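Long-range contact in ribonucleotide monophosphatase NagD (Escherichia coli, PDB 2C4N), which probably removes phosphate from a broad range of nucleotides and other phosphate esters, using magnesium as cofactor: residues S193-I207 with A213-S225. Sequence-based numbering, arbitrary orientation.
Sequences SEETVIVGDNLRTDI and AGLETILVLSGVS. With MG (magnesium ion), chain B; PO4 (phosphate ion), chain C.
Leu219 lays its two methyl branches against the start of helix 203-212: CD2 meets Leu203 CD2 at 4.0 Å, the two side chains crossing at about a right angle, while CD1 rests on Ile207 CG1 and the carbonyl oxygens of Gly200 and Asp201. With CG anti to the backbone N (chi1 172°), its end is brought back under the helix. Toward the N-terminal ends of the strands, on the same face, Thr217 CG2 packs on Ile198 CG2 at 3.6 Å; on the opposite face Ile218 CG1 touches Val197 CG2. Parallel strands 196-200 and 216-220 are zipped by five backbone bonds, from Glu216 N to Thr196 O through to Val220 N to Gly200 O. Beyond the strand ends the carboxylate of Asp201 is shared: OD1 binds magnesium at 2.3 Å, whereas OD2 accepts from Val224 N (3.0 Å, 168°) through its anti lone pair and from a metal-bound water, which fixes the rotation of the group. Ser225 OG takes the amide of Leu203 in a nearly straight bond (2.8 Å, 178°). Asn202 caps the helix, OD1 accepting from Arg204 N at 2.9 Å, and its ND2 makes a weak bond to the phosphate; an alanine here would probably leave Arg204 N without its cap and the phosphate without one of its donors. Thr205 OG1 also grips that phosphate. Asp9, through its carboxylate, and Asp11, through its carbonyl oxygen, complete the protein ligands of the metal. The site lies just past the first strand of a beta-alpha-beta unit, at the C-terminal edge of the parallel sheet where HAD phosphatases carry their active site.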
loop_
_atom_site.group_PDB
_atom_site.type_symbol
_atom_site.label_atom_id
_atom_site.label_comp_id
_atom_site.label_asym_id
_atom_site.label_seq_id
_atom_site.Cartn_x
_atom_site.Cartn_y
_atom_site.Cartn_z
ATOM N N SER A 193 -30.294 7.612 13.408
ATOM C CA SER A 193 -28.948 7.943 13.848
ATOM C C SER A 193 -28.915 9.124 14.815
ATOM O O SER A 193 -28.124 9.125 15.760
ATOM C CB SER A 193 -28.062 8.240 12.635
ATOM O OG SER A 193 -28.560 9.348 11.907
ATOM N N GLU A 194 -29.781 10.111 14.593
ATOM C CA GLU A 194 -29.812 11.309 15.437
ATOM C C GLU A 194 -30.178 11.066 16.901
ATOM O O GLU A 194 -29.945 11.928 17.746
ATOM C CB GLU A 194 -30.773 12.361 14.863
ATOM C CG GLU A 194 -30.838 12.425 13.345
ATOM C CD GLU A 194 -31.758 11.373 12.771
ATOM O OE1 GLU A 194 -32.953 11.375 13.129
ATOM O OE2 GLU A 194 -31.296 10.542 11.965
ATOM N N GLU A 195 -30.771 9.913 17.203
ATOM C CA GLU A 195 -31.141 9.599 18.584
ATOM C C GLU A 195 -30.431 8.347 19.080
ATOM O O GLU A 195 -30.916 7.666 19.980
ATOM C CB GLU A 195 -32.656 9.399 18.726
ATOM C CG GLU A 195 -33.472 10.679 18.706
ATOM C CD GLU A 195 -34.178 10.895 17.390
ATOM O OE1 GLU A 195 -35.031 10.057 17.032
ATOM O OE2 GLU A 195 -33.883 11.901 16.713
ATOM N N THR A 196 -29.279 8.047 18.493
ATOM C CA THR A 196 -28.537 6.861 18.890
ATOM C C THR A 196 -27.093 7.181 19.216
ATOM O O THR A 196 -26.462 8.016 18.569
ATOM C CB THR A 196 -28.573 5.792 17.784
ATOM O OG1 THR A 196 -29.938 5.495 17.460
ATOM C CG2 THR A 196 -27.880 4.510 18.247
ATOM N N VAL A 197 -26.582 6.522 20.246
ATOM C CA VAL A 197 -25.203 6.704 20.657
ATOM C C VAL A 197 -24.533 5.347 20.544
ATOM O O VAL A 197 -25.183 4.311 20.691
ATOM C CB VAL A 197 -25.107 7.179 22.136
ATOM C CG1 VAL A 197 -25.720 6.132 23.063
ATOM C CG2 VAL A 197 -23.652 7.429 22.518
ATOM N N ILE A 198 -23.247 5.347 20.236
ATOM C CA ILE A 198 -22.514 4.098 20.184
ATOM C C ILE A 198 -21.405 4.231 21.210
ATOM O O ILE A 198 -20.783 5.286 21.322
ATOM C CB ILE A 198 -21.900 3.807 18.789
ATOM C CG1 ILE A 198 -21.026 2.544 18.875
ATOM C CG2 ILE A 198 -21.082 4.999 18.297
ATOM C CD1 ILE A 198 -20.620 1.987 17.525
ATOM N N VAL A 199 -21.191 3.175 21.984
ATOM C CA VAL A 199 -20.142 3.160 22.995
ATOM C C VAL A 199 -19.089 2.166 22.510
ATOM O O VAL A 199 -19.418 1.034 22.159
ATOM C CB VAL A 199 -20.678 2.679 24.370
ATOM C CG1 VAL A 199 -19.559 2.696 25.399
ATOM C CG2 VAL A 199 -21.828 3.564 24.828
ATOM N N GLY A 200 -17.831 2.590 22.469
ATOM C CA GLY A 200 -16.781 1.693 22.013
ATOM C C GLY A 200 -15.428 2.043 22.589
ATOM O O GLY A 200 -15.251 3.126 23.147
ATOM N N ASP A 201 -14.468 1.132 22.446
ATOM C CA ASP A 201 -13.125 1.350 22.975
ATOM C C ASP A 201 -12.078 1.601 21.895
ATOM O O ASP A 201 -10.941 1.954 22.208
ATOM C CB ASP A 201 -12.679 0.142 23.796
ATOM C CG ASP A 201 -12.561 -1.107 22.954
ATOM O OD1 ASP A 201 -13.561 -1.447 22.298
ATOM O OD2 ASP A 201 -11.480 -1.739 22.942
ATOM N N ASN A 202 -12.452 1.413 20.632
ATOM C CA ASN A 202 -11.509 1.611 19.534
ATOM C C ASN A 202 -11.850 2.821 18.668
ATOM O O ASN A 202 -12.826 2.809 17.917
ATOM C CB ASN A 202 -11.463 0.364 18.649
ATOM C CG ASN A 202 -10.259 0.353 17.726
ATOM O OD1 ASN A 202 -9.756 1.406 17.338
ATOM N ND2 ASN A 202 -9.796 -0.838 17.368
ATOM N N LEU A 203 -11.026 3.859 18.761
ATOM C CA LEU A 203 -11.236 5.074 17.989
ATOM C C LEU A 203 -11.326 4.814 16.494
ATOM O O LEU A 203 -12.134 5.426 15.799
ATOM C CB LEU A 203 -10.095 6.063 18.251
ATOM C CG LEU A 203 -10.165 6.893 19.538
ATOM C CD1 LEU A 203 -8.804 7.495 19.838
ATOM C CD2 LEU A 203 -11.214 7.987 19.381
ATOM N N ARG A 204 -10.497 3.898 16.008
ATOM C CA ARG A 204 -10.448 3.593 14.583
ATOM C C ARG A 204 -11.534 2.674 14.043
ATOM O O ARG A 204 -11.596 2.440 12.838
ATOM C CB ARG A 204 -9.064 3.041 14.232
ATOM C CG ARG A 204 -7.959 4.040 14.540
ATOM C CD ARG A 204 -6.565 3.518 14.235
ATOM N NE ARG A 204 -5.549 4.465 14.694
ATOM C CZ ARG A 204 -5.295 5.638 14.120
ATOM N NH1 ARG A 204 -5.976 6.024 13.047
ATOM N NH2 ARG A 204 -4.374 6.443 14.636
ATOM N N THR A 205 -12.390 2.155 14.917
ATOM C CA THR A 205 -13.460 1.277 14.459
ATOM C C THR A 205 -14.830 1.688 15.000
ATOM O O THR A 205 -15.704 2.091 14.235
ATOM C CB THR A 205 -13.161 -0.201 14.815
ATOM O OG1 THR A 205 -13.086 -0.359 16.233
ATOM C CG2 THR A 205 -11.825 -0.637 14.199
ATOM N N ASP A 206 -15.022 1.604 16.313
ATOM C CA ASP A 206 -16.307 1.987 16.900
ATOM C C ASP A 206 -16.608 3.464 16.683
ATOM O O ASP A 206 -17.673 3.836 16.192
ATOM C CB ASP A 206 -16.318 1.727 18.408
ATOM C CG ASP A 206 -15.976 0.303 18.757
ATOM O OD1 ASP A 206 -16.743 -0.602 18.365
ATOM O OD2 ASP A 206 -14.939 0.098 19.424
ATOM N N ILE A 207 -15.652 4.307 17.051
ATOM C CA ILE A 207 -15.842 5.741 16.941
ATOM C C ILE A 207 -15.906 6.237 15.502
ATOM O O ILE A 207 -16.799 7.010 15.152
ATOM C CB ILE A 207 -14.739 6.486 17.718
ATOM C CG1 ILE A 207 -14.574 5.850 19.109
ATOM C CG2 ILE A 207 -15.107 7.959 17.856
ATOM C CD1 ILE A 207 -15.850 5.843 19.962
ATOM N N ALA A 213 -21.597 7.511 10.511
ATOM C CA ALA A 213 -23.010 7.138 10.444
ATOM C C ALA A 213 -23.918 8.217 11.035
ATOM O O ALA A 213 -25.142 8.112 10.970
ATOM C CB ALA A 213 -23.229 5.817 11.180
ATOM N N GLY A 214 -23.315 9.245 11.623
ATOM C CA GLY A 214 -24.089 10.329 12.198
ATOM C C GLY A 214 -24.497 10.122 13.644
ATOM O O GLY A 214 -25.397 10.794 14.142
ATOM N N LEU A 215 -23.837 9.200 14.334
ATOM C CA LEU A 215 -24.173 8.939 15.732
ATOM C C LEU A 215 -23.326 9.709 16.729
ATOM O O LEU A 215 -22.198 10.117 16.430
ATOM C CB LEU A 215 -24.014 7.450 16.058
ATOM C CG LEU A 215 -25.098 6.415 15.730
ATOM C CD1 LEU A 215 -25.307 6.326 14.237
ATOM C CD2 LEU A 215 -24.675 5.071 16.297
ATOM N N GLU A 216 -23.881 9.903 17.922
ATOM C CA GLU A 216 -23.137 10.532 18.998
ATOM C C GLU A 216 -22.250 9.375 19.441
ATOM O O GLU A 216 -22.674 8.219 19.395
ATOM C CB GLU A 216 -24.066 10.963 20.140
ATOM C CG GLU A 216 -24.729 12.314 19.936
ATOM C CD GLU A 216 -25.507 12.777 21.154
ATOM O OE1 GLU A 216 -25.593 12.016 22.144
ATOM O OE2 GLU A 216 -26.037 13.909 21.114
ATOM N N THR A 217 -21.029 9.670 19.864
ATOM C CA THR A 217 -20.115 8.611 20.264
ATOM C C THR A 217 -19.539 8.770 21.661
ATOM O O THR A 217 -19.293 9.884 22.122
ATOM C CB THR A 217 -18.933 8.528 19.278
ATOM O OG1 THR A 217 -18.255 9.792 19.258
ATOM C CG2 THR A 217 -19.426 8.210 17.865
ATOM N N ILE A 218 -19.323 7.640 22.324
ATOM C CA ILE A 218 -18.726 7.630 23.652
ATOM C C ILE A 218 -17.559 6.664 23.625
ATOM O O ILE A 218 -17.725 5.480 23.332
ATOM C CB ILE A 218 -19.704 7.146 24.749
ATOM C CG1 ILE A 218 -20.889 8.106 24.857
ATOM C CG2 ILE A 218 -18.976 7.072 26.094
ATOM C CD1 ILE A 218 -21.907 7.701 25.917
ATOM N N LEU A 219 -16.371 7.173 23.914
ATOM C CA LEU A 219 -15.186 6.335 23.940
ATOM C C LEU A 219 -14.875 5.950 25.382
ATOM O O LEU A 219 -14.822 6.818 26.250
ATOM C CB LEU A 219 -13.974 7.089 23.378
ATOM C CG LEU A 219 -12.609 6.392 23.523
ATOM C CD1 LEU A 219 -12.489 5.245 22.519
ATOM C CD2 LEU A 219 -11.496 7.405 23.286
ATOM N N VAL A 220 -14.691 4.661 25.645
ATOM C CA VAL A 220 -14.298 4.242 26.984
ATOM C C VAL A 220 -12.822 3.911 26.849
ATOM O O VAL A 220 -12.375 3.516 25.773
ATOM C CB VAL A 220 -15.089 3.002 27.494
ATOM C CG1 VAL A 220 -16.505 3.408 27.833
ATOM C CG2 VAL A 220 -15.079 1.887 26.452
ATOM N N LEU A 221 -12.068 4.089 27.927
ATOM C CA LEU A 221 -10.630 3.852 27.914
ATOM C C LEU A 221 -10.233 2.492 28.477
ATOM O O LEU A 221 -9.064 2.242 28.770
ATOM C CB LEU A 221 -9.940 4.965 28.711
ATOM C CG LEU A 221 -10.277 6.393 28.256
ATOM C CD1 LEU A 221 -9.733 7.404 29.264
ATOM C CD2 LEU A 221 -9.704 6.634 26.866
ATOM N N SER A 222 -11.214 1.609 28.607
ATOM C CA SER A 222 -10.991 0.281 29.157
ATOM C C SER A 222 -10.480 -0.740 28.144
ATOM O O SER A 222 -10.267 -1.902 28.492
ATOM C CB SER A 222 -12.293 -0.225 29.785
ATOM O OG SER A 222 -13.365 -0.125 28.858
ATOM N N GLY A 223 -10.274 -0.305 26.902
ATOM C CA GLY A 223 -9.803 -1.216 25.874
ATOM C C GLY A 223 -8.605 -0.771 25.044
ATOM O O GLY A 223 -7.596 -0.308 25.578
ATOM N N VAL A 224 -8.730 -0.902 23.726
ATOM C CA VAL A 224 -7.662 -0.567 22.791
ATOM C C VAL A 224 -7.152 0.867 22.813
ATOM O O VAL A 224 -5.962 1.102 23.015
ATOM C CB VAL A 224 -8.079 -0.900 21.335
ATOM C CG1 VAL A 224 -6.994 -0.460 20.365
ATOM C CG2 VAL A 224 -8.344 -2.388 21.199
ATOM N N SER A 225 -8.043 1.826 22.590
ATOM C CA SER A 225 -7.636 3.228 22.550
ATOM C C SER A 225 -7.355 3.864 23.905
ATOM O O SER A 225 -7.964 3.513 24.920
ATOM C CB SER A 225 -8.696 4.054 21.818
ATOM O OG SER A 225 -8.760 3.699 20.449
HETATM MG MG MG B . -13.871 -3.404 21.191
HETATM P P PO4 C . -12.601 -4.060 16.427
HETATM O O1 PO4 C . -13.142 -5.324 16.984
HETATM O O2 PO4 C . -11.262 -3.797 17.005
HETATM O O3 PO4 C . -12.487 -4.178 14.954
HETATM O O4 PO4 C . -13.514 -2.939 16.761
HETATM O O HOH W 1 -27.516 11.824 12.605
HETATM O O HOH W 2 -26.625 11.286 16.679
HETATM O O HOH W 3 -11.587 -3.894 21.198
HETATM O O HOH W 4 -13.745 -2.058 19.309
#